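Cortical-lytic enzyme (Clostridium perfringens, PDB 5JIP) probably acts as a family 25 muramidase, a lysozyme-type glycoside hydrolase involved in breaking down spore-cortex peptidoglycan during germination. Local coordinates at residues Arg24-Ser35 / Lys209-Val217; Phe56-Arg64 / Leu96-Asp107. All blocks are in the same frame, centred on the assembly; numbering follows the deposited sequence.

Interaction 1: Arg24-Ser35 / Lys209-Val217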
loop_
_atom_site.group_PDB
_atom_site.type_symbol
_atom_site.label_atom_id
_atom_site.label_comp_id
_atom_site.label_asym_id
_atom_site.label_seq_id
_atom_site.Cartn_x
_atom_site.Cartn_y
_atom_site.Cartn_z
ATOM N N ARG A 24 -31.668 2.068 -24.016
ATOM C CA ARG A 24 -33.126 2.099 -23.994
ATOM C C ARG A 24 -33.707 1.286 -22.846
ATOM O O ARG A 24 -33.264 0.170 -22.579
ATOM C CB ARG A 24 -33.671 1.568 -25.313
ATOM C CG ARG A 24 -33.130 2.360 -26.485
ATOM C CD ARG A 24 -33.821 2.014 -27.795
ATOM N NE ARG A 24 -33.563 0.640 -28.236
ATOM C CZ ARG A 24 -32.435 0.214 -28.805
ATOM N NH1 ARG A 24 -32.341 -1.062 -29.176
ATOM N NH2 ARG A 24 -31.389 1.029 -28.974
ATOM N N ASP A 25 -34.755 1.821 -22.210
ATOM C CA ASP A 25 -35.570 1.034 -21.289
ATOM C C ASP A 25 -34.729 0.518 -20.118
ATOM O O ASP A 25 -34.663 -0.676 -19.858
ATOM C CB ASP A 25 -36.268 -0.128 -22.012
ATOM C CG ASP A 25 -37.117 0.351 -23.198
ATOM O OD1 ASP A 25 -37.295 1.584 -23.384
ATOM O OD2 ASP A 25 -37.594 -0.499 -23.977
ATOM N N VAL A 26 -34.074 1.443 -19.420
ATOM C CA VAL A 26 -33.169 1.074 -18.336
ATOM C C VAL A 26 -33.940 1.048 -17.012
ATOM O O VAL A 26 -34.397 2.088 -16.528
ATOM C CB VAL A 26 -31.974 2.033 -18.268
ATOM C CG1 VAL A 26 -31.072 1.677 -17.077
ATOM C CG2 VAL A 26 -31.192 2.015 -19.594
ATOM N N ASN A 27 -34.062 -0.133 -16.412
ATOM C CA ASN A 27 -34.709 -0.277 -15.118
ATOM C C ASN A 27 -33.638 -0.529 -14.061
ATOM O O ASN A 27 -33.143 -1.647 -13.912
ATOM C CB ASN A 27 -35.724 -1.400 -15.126
ATOM C CG ASN A 27 -36.514 -1.446 -13.860
ATOM O OD1 ASN A 27 -36.016 -1.066 -12.791
ATOM N ND2 ASN A 27 -37.771 -1.868 -13.962
ATOM N N PHE A 28 -33.318 0.511 -13.303
ATOM C CA PHE A 28 -32.215 0.423 -12.352
ATOM C C PHE A 28 -32.567 -0.458 -11.178
ATOM O O PHE A 28 -31.679 -1.068 -10.579
ATOM C CB PHE A 28 -31.812 1.809 -11.893
ATOM C CG PHE A 28 -31.083 2.594 -12.954
ATOM C CD1 PHE A 28 -29.740 2.333 -13.228
ATOM C CD2 PHE A 28 -31.743 3.575 -13.695
ATOM C CE1 PHE A 28 -29.067 3.050 -14.191
ATOM C CE2 PHE A 28 -31.085 4.291 -14.667
ATOM C CZ PHE A 28 -29.728 4.040 -14.916
ATOM N N LEU A 29 -33.850 -0.570 -10.843
ATOM C CA LEU A 29 -34.200 -1.482 -9.773
ATOM C C LEU A 29 -33.861 -2.916 -10.167
ATOM O O LEU A 29 -33.433 -3.721 -9.334
ATOM C CB LEU A 29 -35.687 -1.337 -9.406
ATOM C CG LEU A 29 -36.110 -2.097 -8.160
ATOM C CD1 LEU A 29 -35.321 -1.630 -6.951
ATOM C CD2 LEU A 29 -37.606 -1.918 -7.926
ATOM N N THR A 30 -34.048 -3.256 -11.436
ATOM C CA THR A 30 -33.676 -4.583 -11.899
ATOM C C THR A 30 -32.158 -4.748 -11.926
ATOM O O THR A 30 -31.628 -5.779 -11.496
ATOM C CB THR A 30 -34.267 -4.813 -13.280
ATOM O OG1 THR A 30 -35.686 -4.675 -13.197
ATOM C CG2 THR A 30 -33.920 -6.203 -13.830
ATOM N N LEU A 31 -31.444 -3.735 -12.413
ATOM C CA LEU A 31 -29.990 -3.829 -12.477
ATOM C C LEU A 31 -29.360 -3.929 -11.088
ATOM O O LEU A 31 -28.285 -4.509 -10.937
ATOM C CB LEU A 31 -29.446 -2.617 -13.216
ATOM C CG LEU A 31 -29.760 -2.529 -14.722
ATOM C CD1 LEU A 31 -29.189 -1.251 -15.308
ATOM C CD2 LEU A 31 -29.214 -3.753 -15.453
ATOM N N ALA A 32 -29.995 -3.346 -10.075
ATOM C CA ALA A 32 -29.452 -3.416 -8.722
ATOM C C ALA A 32 -29.309 -4.851 -8.259
ATOM O O ALA A 32 -28.474 -5.148 -7.391
ATOM C CB ALA A 32 -30.344 -2.639 -7.751
ATOM N N LYS A 33 -30.116 -5.753 -8.814
ATOM C CA LYS A 33 -30.119 -7.152 -8.412
ATOM C C LYS A 33 -29.116 -7.989 -9.180
ATOM O O LYS A 33 -28.715 -9.057 -8.688
ATOM C CB LYS A 33 -31.502 -7.788 -8.624
ATOM C CG LYS A 33 -32.597 -7.207 -7.775
ATOM C CD LYS A 33 -32.346 -7.430 -6.291
ATOM C CE LYS A 33 -32.508 -6.128 -5.512
ATOM N NZ LYS A 33 -31.254 -5.326 -5.453
ATOM N N ASN A 34 -28.691 -7.542 -10.360
ATOM C CA ASN A 34 -27.819 -8.357 -11.188
ATOM C C ASN A 34 -26.489 -7.709 -11.546
ATOM O O ASN A 34 -25.651 -8.382 -12.152
ATOM C CB ASN A 34 -28.559 -8.813 -12.467
ATOM C CG ASN A 34 -28.992 -7.668 -13.370
ATOM O OD1 ASN A 34 -28.424 -6.559 -13.351
ATOM N ND2 ASN A 34 -30.014 -7.937 -14.184
ATOM N N SER A 35 -26.250 -6.457 -11.169
ATOM C CA SER A 35 -25.030 -5.750 -11.526
ATOM C C SER A 35 -24.284 -5.324 -10.270
ATOM O O SER A 35 -24.889 -4.773 -9.344
ATOM C CB SER A 35 -25.350 -4.528 -12.391
ATOM O OG SER A 35 -26.048 -4.901 -13.562
ATOM N N LYS A 209 -27.087 -9.149 -23.552
ATOM C CA LYS A 209 -28.472 -9.193 -23.081
ATOM C C LYS A 209 -28.460 -9.247 -21.565
ATOM O O LYS A 209 -27.926 -10.196 -20.972
ATOM C CB LYS A 209 -29.204 -10.402 -23.663
ATOM C CG LYS A 209 -30.630 -10.599 -23.156
ATOM C CD LYS A 209 -31.214 -11.894 -23.750
ATOM C CE LYS A 209 -32.701 -12.047 -23.466
ATOM N NZ LYS A 209 -32.968 -12.546 -22.088
ATOM N N LEU A 210 -29.021 -8.217 -20.938
ATOM C CA LEU A 210 -29.112 -8.161 -19.480
ATOM C C LEU A 210 -30.477 -7.644 -19.075
ATOM O O LEU A 210 -30.878 -6.570 -19.529
ATOM C CB LEU A 210 -28.052 -7.240 -18.894
ATOM C CG LEU A 210 -27.950 -7.170 -17.372
ATOM C CD1 LEU A 210 -27.627 -8.542 -16.752
ATOM C CD2 LEU A 210 -26.891 -6.148 -17.017
ATOM N N ASP A 211 -31.173 -8.396 -18.220
ATOM C CA ASP A 211 -32.464 -7.952 -17.691
ATOM C C ASP A 211 -32.291 -6.581 -17.059
ATOM O O ASP A 211 -31.392 -6.374 -16.247
ATOM C CB ASP A 211 -32.990 -8.941 -16.633
ATOM C CG ASP A 211 -33.615 -10.201 -17.231
ATOM O OD1 ASP A 211 -33.635 -10.356 -18.471
ATOM O OD2 ASP A 211 -34.084 -11.053 -16.435
ATOM N N GLY A 212 -33.139 -5.644 -17.440
ATOM C CA GLY A 212 -33.046 -4.298 -16.928
ATOM C C GLY A 212 -32.512 -3.299 -17.916
ATOM O O GLY A 212 -32.536 -2.089 -17.630
ATOM N N VAL A 213 -32.030 -3.756 -19.072
ATOM C CA VAL A 213 -31.686 -2.887 -20.184
ATOM C C VAL A 213 -32.380 -3.443 -21.414
ATOM O O VAL A 213 -32.248 -4.636 -21.713
ATOM C CB VAL A 213 -30.169 -2.795 -20.414
ATOM C CG1 VAL A 213 -29.882 -1.897 -21.576
ATOM C CG2 VAL A 213 -29.482 -2.284 -19.162
ATOM N N GLY A 214 -33.114 -2.584 -22.121
ATOM C CA GLY A 214 -33.879 -3.050 -23.259
ATOM C C GLY A 214 -33.040 -3.249 -24.501
ATOM O O GLY A 214 -33.310 -4.156 -25.296
ATOM N N SER A 215 -32.021 -2.442 -24.671
ATOM C CA SER A 215 -31.192 -2.474 -25.865
ATOM C C SER A 215 -29.993 -3.402 -25.666
ATOM O O SER A 215 -29.620 -3.716 -24.536
ATOM C CB SER A 215 -30.721 -1.055 -26.207
ATOM O OG SER A 215 -30.363 -0.313 -25.043
ATOM N N PRO A 216 -29.409 -3.904 -26.749
ATOM C CA PRO A 216 -28.128 -4.623 -26.639
ATOM C C PRO A 216 -27.117 -3.727 -25.942
ATOM O O PRO A 216 -26.952 -2.565 -26.299
ATOM C CB PRO A 216 -27.744 -4.888 -28.096
ATOM C CG PRO A 216 -29.065 -4.778 -28.869
ATOM C CD PRO A 216 -29.818 -3.708 -28.151
ATOM N N VAL A 217 -26.454 -4.257 -24.925
ATOM C CA VAL A 217 -25.790 -3.411 -23.953
ATOM C C VAL A 217 -24.320 -3.821 -23.829
ATOM O O VAL A 217 -23.965 -4.990 -24.024
ATOM C CB VAL A 217 -26.556 -3.485 -22.599
ATOM C CG1 VAL A 217 -26.530 -4.909 -22.030
ATOM C CG2 VAL A 217 -26.009 -2.484 -21.596
HETATM O O HOH W 1 -33.969 -3.422 -28.562
#
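Asp25, Val26 and Asn27 lie opposite Gly214, Val213 and Gly212, where the approach to helix 28-34 runs beside the hairpin-like loop joining strands 201-208 and 217-221. Asn27 N gives a bond of 2.8 Å to Gly212 O, and Gly214 N one of 2.8 Å to Arg24 O, with a weak second branch to Asp25 O. Gly212, inside the type II turn Leu210-Val213, presents its CA to Thr30 CB at 3.9 Å.

Among the side chains, Asn34 sends ND2 to Asp211 O at 2.9 Å, the acceptor lying in its amide plane. The amide's other end, OD1, accepts from Ser35 OG, so its rotation is fixed from both ends. Leu210 CD2 meets Leu31 CD2 at 3.7 Å, while Val213 CG2 touches the same leucine. At the far end Ser215 OG, turned between its backbone N and carbonyl carbon (chi1 40°), takes a nearly straight bond from Arg24 N (2.9 Å, 176°). The Arg24 chain, bent at chi3 (-66°), lays its guanidinium over Ser215 CB, which lies 3.4 Å from CZ.

Charge pairing plays no part across this surface contact: main-chain amides and carbonyls, one hydroxyl and one carboxamide hold the loop to the first beta-alpha connection and the helix that follows it.

Interaction 2: Phe56-Arg64 / Leu96-Asp107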
loop_
_atom_site.group_PDB
_atom_site.type_symbol
_atom_site.label_atom_id
_atom_site.label_comp_id
_atom_site.label_asym_id
_atom_site.label_seq_id
_atom_site.Cartn_x
_atom_site.Cartn_y
_atom_site.Cartn_z
ATOM N N PHE A 56 -27.244 11.504 -18.069
ATOM C CA PHE A 56 -26.297 11.332 -16.973
ATOM C C PHE A 56 -26.875 11.780 -15.631
ATOM O O PHE A 56 -26.850 11.030 -14.651
ATOM C CB PHE A 56 -24.998 12.072 -17.276
ATOM C CG PHE A 56 -24.049 12.081 -16.118
ATOM C CD1 PHE A 56 -23.646 10.887 -15.550
ATOM C CD2 PHE A 56 -23.581 13.265 -15.588
ATOM C CE1 PHE A 56 -22.815 10.863 -14.461
ATOM C CE2 PHE A 56 -22.738 13.259 -14.504
ATOM C CZ PHE A 56 -22.346 12.049 -13.932
ATOM N N LEU A 57 -27.368 13.010 -15.546
ATOM C CA LEU A 57 -27.822 13.483 -14.244
ATOM C C LEU A 57 -28.914 12.573 -13.692
ATOM O O LEU A 57 -28.865 12.153 -12.530
ATOM C CB LEU A 57 -28.306 14.932 -14.342
ATOM C CG LEU A 57 -27.279 15.946 -14.817
ATOM C CD1 LEU A 57 -27.909 17.319 -14.841
ATOM C CD2 LEU A 57 -26.063 15.919 -13.936
ATOM N N GLU A 58 -29.849 12.184 -14.537
ATOM C CA GLU A 58 -30.947 11.344 -14.081
ATOM C C GLU A 58 -30.463 9.961 -13.689
ATOM O O GLU A 58 -30.867 9.418 -12.650
ATOM C CB GLU A 58 -31.974 11.245 -15.190
ATOM C CG GLU A 58 -33.025 10.196 -15.000
ATOM C CD GLU A 58 -33.962 10.045 -16.212
ATOM O OE1 GLU A 58 -33.994 10.939 -17.086
ATOM O OE2 GLU A 58 -34.663 9.013 -16.288
ATOM N N PHE A 59 -29.594 9.379 -14.523
ATOM C CA PHE A 59 -29.099 8.037 -14.273
ATOM C C PHE A 59 -28.251 7.999 -13.005
ATOM O O PHE A 59 -28.334 7.044 -12.226
ATOM C CB PHE A 59 -28.278 7.566 -15.473
ATOM C CG PHE A 59 -29.084 7.084 -16.668
ATOM C CD1 PHE A 59 -30.466 7.058 -16.663
ATOM C CD2 PHE A 59 -28.430 6.660 -17.813
ATOM C CE1 PHE A 59 -31.173 6.587 -17.770
ATOM C CE2 PHE A 59 -29.133 6.220 -18.914
ATOM C CZ PHE A 59 -30.516 6.171 -18.874
ATOM N N ALA A 60 -27.371 8.987 -12.829
ATOM C CA ALA A 60 -26.480 8.984 -11.673
ATOM C C ALA A 60 -27.261 9.188 -10.386
ATOM O O ALA A 60 -26.947 8.583 -9.354
ATOM C CB ALA A 60 -25.403 10.064 -11.823
ATOM N N LYS A 61 -28.276 10.049 -10.425
ATOM C CA LYS A 61 -29.083 10.276 -9.229
ATOM C C LYS A 61 -29.797 9.003 -8.796
ATOM O O LYS A 61 -29.838 8.678 -7.597
ATOM C CB LYS A 61 -30.086 11.385 -9.478
ATOM C CG LYS A 61 -30.766 11.859 -8.225
ATOM C CD LYS A 61 -31.648 13.061 -8.510
ATOM C CE LYS A 61 -32.100 13.721 -7.201
ATOM N NZ LYS A 61 -32.949 14.929 -7.470
ATOM N N GLU A 62 -30.334 8.244 -9.756
ATOM C CA GLU A 62 -31.069 7.024 -9.421
ATOM C C GLU A 62 -30.131 5.903 -8.976
ATOM O O GLU A 62 -30.456 5.144 -8.056
ATOM C CB GLU A 62 -31.909 6.591 -10.617
ATOM C CG GLU A 62 -32.788 5.357 -10.376
ATOM C CD GLU A 62 -33.901 5.585 -9.383
ATOM O OE1 GLU A 62 -34.059 6.706 -8.856
ATOM O OE2 GLU A 62 -34.616 4.608 -9.118
ATOM N N CYS A 63 -28.955 5.776 -9.595
ATOM C CA CYS A 63 -28.007 4.785 -9.099
ATOM C C CYS A 63 -27.630 5.076 -7.651
ATOM O O CYS A 63 -27.550 4.161 -6.817
ATOM C CB CYS A 63 -26.762 4.742 -9.992
ATOM S SG CYS A 63 -26.993 3.892 -11.564
ATOM N N ARG A 64 -27.380 6.340 -7.334
ATOM C CA ARG A 64 -27.036 6.696 -5.966
ATOM C C ARG A 64 -28.206 6.425 -5.037
ATOM O O ARG A 64 -28.020 5.934 -3.910
ATOM C CB ARG A 64 -26.629 8.160 -5.890
ATOM C CG ARG A 64 -25.123 8.415 -6.274
ATOM C CD ARG A 64 -24.235 8.064 -5.101
ATOM N NE ARG A 64 -22.803 8.085 -5.409
ATOM C CZ ARG A 64 -22.045 9.179 -5.381
ATOM N NH1 ARG A 64 -22.596 10.358 -5.115
ATOM N NH2 ARG A 64 -20.735 9.087 -5.641
ATOM N N LEU A 96 -19.040 15.785 -13.678
ATOM C CA LEU A 96 -19.110 14.754 -12.642
ATOM C C LEU A 96 -19.774 15.284 -11.385
ATOM O O LEU A 96 -20.631 14.608 -10.796
ATOM C CB LEU A 96 -17.722 14.229 -12.301
ATOM C CG LEU A 96 -17.094 13.300 -13.333
ATOM C CD1 LEU A 96 -15.589 13.198 -13.078
ATOM C CD2 LEU A 96 -17.718 11.907 -13.375
ATOM N N GLN A 97 -19.373 16.485 -10.943
ATOM C CA GLN A 97 -19.953 17.055 -9.734
ATOM C C GLN A 97 -21.423 17.387 -9.930
ATOM O O GLN A 97 -22.212 17.291 -8.979
ATOM C CB GLN A 97 -19.174 18.286 -9.311
ATOM C CG GLN A 97 -17.783 17.949 -8.877
ATOM C CD GLN A 97 -16.954 19.164 -8.583
ATOM O OE1 GLN A 97 -16.872 19.611 -7.448
ATOM N NE2 GLN A 97 -16.309 19.692 -9.604
ATOM N N GLN A 98 -21.815 17.792 -11.138
ATOM C CA GLN A 98 -23.234 18.015 -11.382
ATOM C C GLN A 98 -24.023 16.733 -11.157
ATOM O O GLN A 98 -25.152 16.762 -10.655
ATOM C CB GLN A 98 -23.466 18.531 -12.805
ATOM C CG GLN A 98 -22.825 19.857 -13.109
ATOM C CD GLN A 98 -23.175 20.361 -14.500
ATOM O OE1 GLN A 98 -24.308 20.201 -14.959
ATOM N NE2 GLN A 98 -22.220 20.966 -15.167
ATOM N N GLY A 99 -23.448 15.594 -11.527
ATOM C CA GLY A 99 -24.124 14.334 -11.409
ATOM C C GLY A 99 -24.043 13.733 -10.027
ATOM O O GLY A 99 -25.015 13.159 -9.546
ATOM N N PHE A 100 -22.895 13.849 -9.379
ATOM C CA PHE A 100 -22.676 13.141 -8.130
ATOM C C PHE A 100 -22.635 14.036 -6.900
ATOM O O PHE A 100 -22.638 13.508 -5.782
ATOM C CB PHE A 100 -21.360 12.343 -8.196
ATOM C CG PHE A 100 -21.376 11.207 -9.176
ATOM C CD1 PHE A 100 -22.218 10.119 -8.990
ATOM C CD2 PHE A 100 -20.529 11.220 -10.278
ATOM C CE1 PHE A 100 -22.242 9.047 -9.892
ATOM C CE2 PHE A 100 -20.533 10.155 -11.189
ATOM C CZ PHE A 100 -21.399 9.047 -10.987
ATOM N N GLY A 101 -22.567 15.358 -7.063
ATOM C CA GLY A 101 -22.497 16.260 -5.930
ATOM C C GLY A 101 -21.222 17.067 -5.906
ATOM O O GLY A 101 -20.207 16.663 -6.483
ATOM N N ASP A 102 -21.257 18.220 -5.243
ATOM C CA ASP A 102 -20.064 19.048 -5.152
ATOM C C ASP A 102 -18.940 18.237 -4.532
ATOM O O ASP A 102 -19.145 17.524 -3.549
ATOM C CB ASP A 102 -20.343 20.307 -4.331
ATOM C CG ASP A 102 -21.216 21.311 -5.069
ATOM O OD1 ASP A 102 -21.304 21.247 -6.318
ATOM O OD2 ASP A 102 -21.810 22.182 -4.398
ATOM N N GLY A 103 -17.759 18.317 -5.132
ATOM C CA GLY A 103 -16.618 17.609 -4.608
ATOM C C GLY A 103 -16.717 16.099 -4.666
ATOM O O GLY A 103 -15.942 15.412 -3.995
ATOM N N ASP A 104 -17.623 15.556 -5.476
ATOM C CA ASP A 104 -17.876 14.116 -5.548
ATOM C C ASP A 104 -17.742 13.695 -7.001
ATOM O O ASP A 104 -18.403 14.268 -7.866
ATOM C CB ASP A 104 -19.284 13.800 -5.011
ATOM C CG ASP A 104 -19.565 12.303 -4.845
ATOM O OD1 ASP A 104 -19.056 11.465 -5.624
ATOM O OD2 ASP A 104 -20.369 11.982 -3.944
ATOM N N TYR A 105 -16.894 12.700 -7.274
ATOM C CA TYR A 105 -16.592 12.334 -8.649
ATOM C C TYR A 105 -17.038 10.907 -8.977
ATOM O O TYR A 105 -16.602 10.345 -9.988
ATOM C CB TYR A 105 -15.089 12.543 -8.922
ATOM C CG TYR A 105 -14.646 13.946 -8.543
ATOM C CD1 TYR A 105 -14.904 15.008 -9.377
ATOM C CD2 TYR A 105 -14.017 14.204 -7.333
ATOM C CE1 TYR A 105 -14.552 16.291 -9.026
ATOM C CE2 TYR A 105 -13.668 15.483 -6.967
ATOM C CZ TYR A 105 -13.921 16.517 -7.819
ATOM O OH TYR A 105 -13.554 17.804 -7.447
ATOM N N GLY A 106 -17.928 10.331 -8.173
ATOM C CA GLY A 106 -18.499 9.022 -8.425
ATOM C C GLY A 106 -17.978 7.981 -7.447
ATOM O O GLY A 106 -16.995 8.183 -6.737
ATOM N N ASP A 107 -18.665 6.832 -7.431
ATOM C CA ASP A 107 -18.211 5.714 -6.613
ATOM C C ASP A 107 -17.042 4.983 -7.263
ATOM O O ASP A 107 -16.079 4.607 -6.584
ATOM C CB ASP A 107 -19.350 4.731 -6.391
ATOM C CG ASP A 107 -20.605 5.400 -5.886
ATOM O OD1 ASP A 107 -20.481 6.263 -4.992
ATOM O OD2 ASP A 107 -21.696 5.015 -6.359
HETATM O O HOH W 2 -27.640 13.838 -10.646
HETATM O O HOH W 3 -25.882 11.068 -7.864
#
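Arg64, on helix 56-66, reaches across to Asp104 and Asp107 in a salt-bridge network, tying its helix to the loop that follows helix 83-100 in the TIM-barrel-like family 25 domain. The guanidinium meets Asp104 end-on: NH2 gives OD1 a straight bond of 2.9 Å (179°) in the guanidinium plane, and NH1 gives OD2 a more bent one of 3.0 Å. Asp107 is gripped side-on, with NE at 3.0 Å and NH2 at 2.9 Å both converging on OD1 from the same face of its carboxylate. A bend at chi2 (-79°) turns the arginine chain toward these acids. Thus NE, NH1 and NH2 all have acceptors; a weak bond from NH1 to Phe100 O adds to the set. Two carboxylates around one guanidinium would be expected to stabilise its positive charge.

The acids are themselves held. Asp104 OD1 also accepts from Gly106 N, closing an Asx turn, while Asp107 OD2 accepts from Cys70 N on strand 70-75, which links the network to the barrel wall. Two waters serve the helix backbones: one donates to Leu57 O and Gly99 O, the other to Gly99 O and, weakly, to Ala60 O.

The short axes of 56-64 and 96-100 approach to 8.7 Å, their N-to-C directions 46° apart. Phe56 CE2 lies against the CA of Gly99, which has no side chain, and Leu57 CD2 rests on Gln98 O. Phe56 turns its edge to the face of Phe100 in an offset edge-to-face pair, centroids 5.6 Å apart. On the polar side, Phe100 CD1 sits over the centre of the Arg64 guanidinium, 3.7 Å from CZ.

How the interactions relate
From the N terminus, the chain leaves strand 15-19, passes through 24-35, and enters strand 38-44 and then helix 56-66. Interaction 2 closes a short loop, bringing 96-107 back to 56-64 after strand 70-75 and most of helix 83-100. The chain then runs through strands 111-113 to 201-208 before 209-217 returns to 24-35, so interaction 1 closes a much longer loop with interaction 2 nested inside it. Interaction 1 joins the first helix and the connection before it to the loop between strands 201-208 and 217-221; interaction 2 joins the next two helices around the wall. The two contacts meet where Phe28 of helix 28-34 packs against Phe59, Glu62 and Cys63 of helix 56-66.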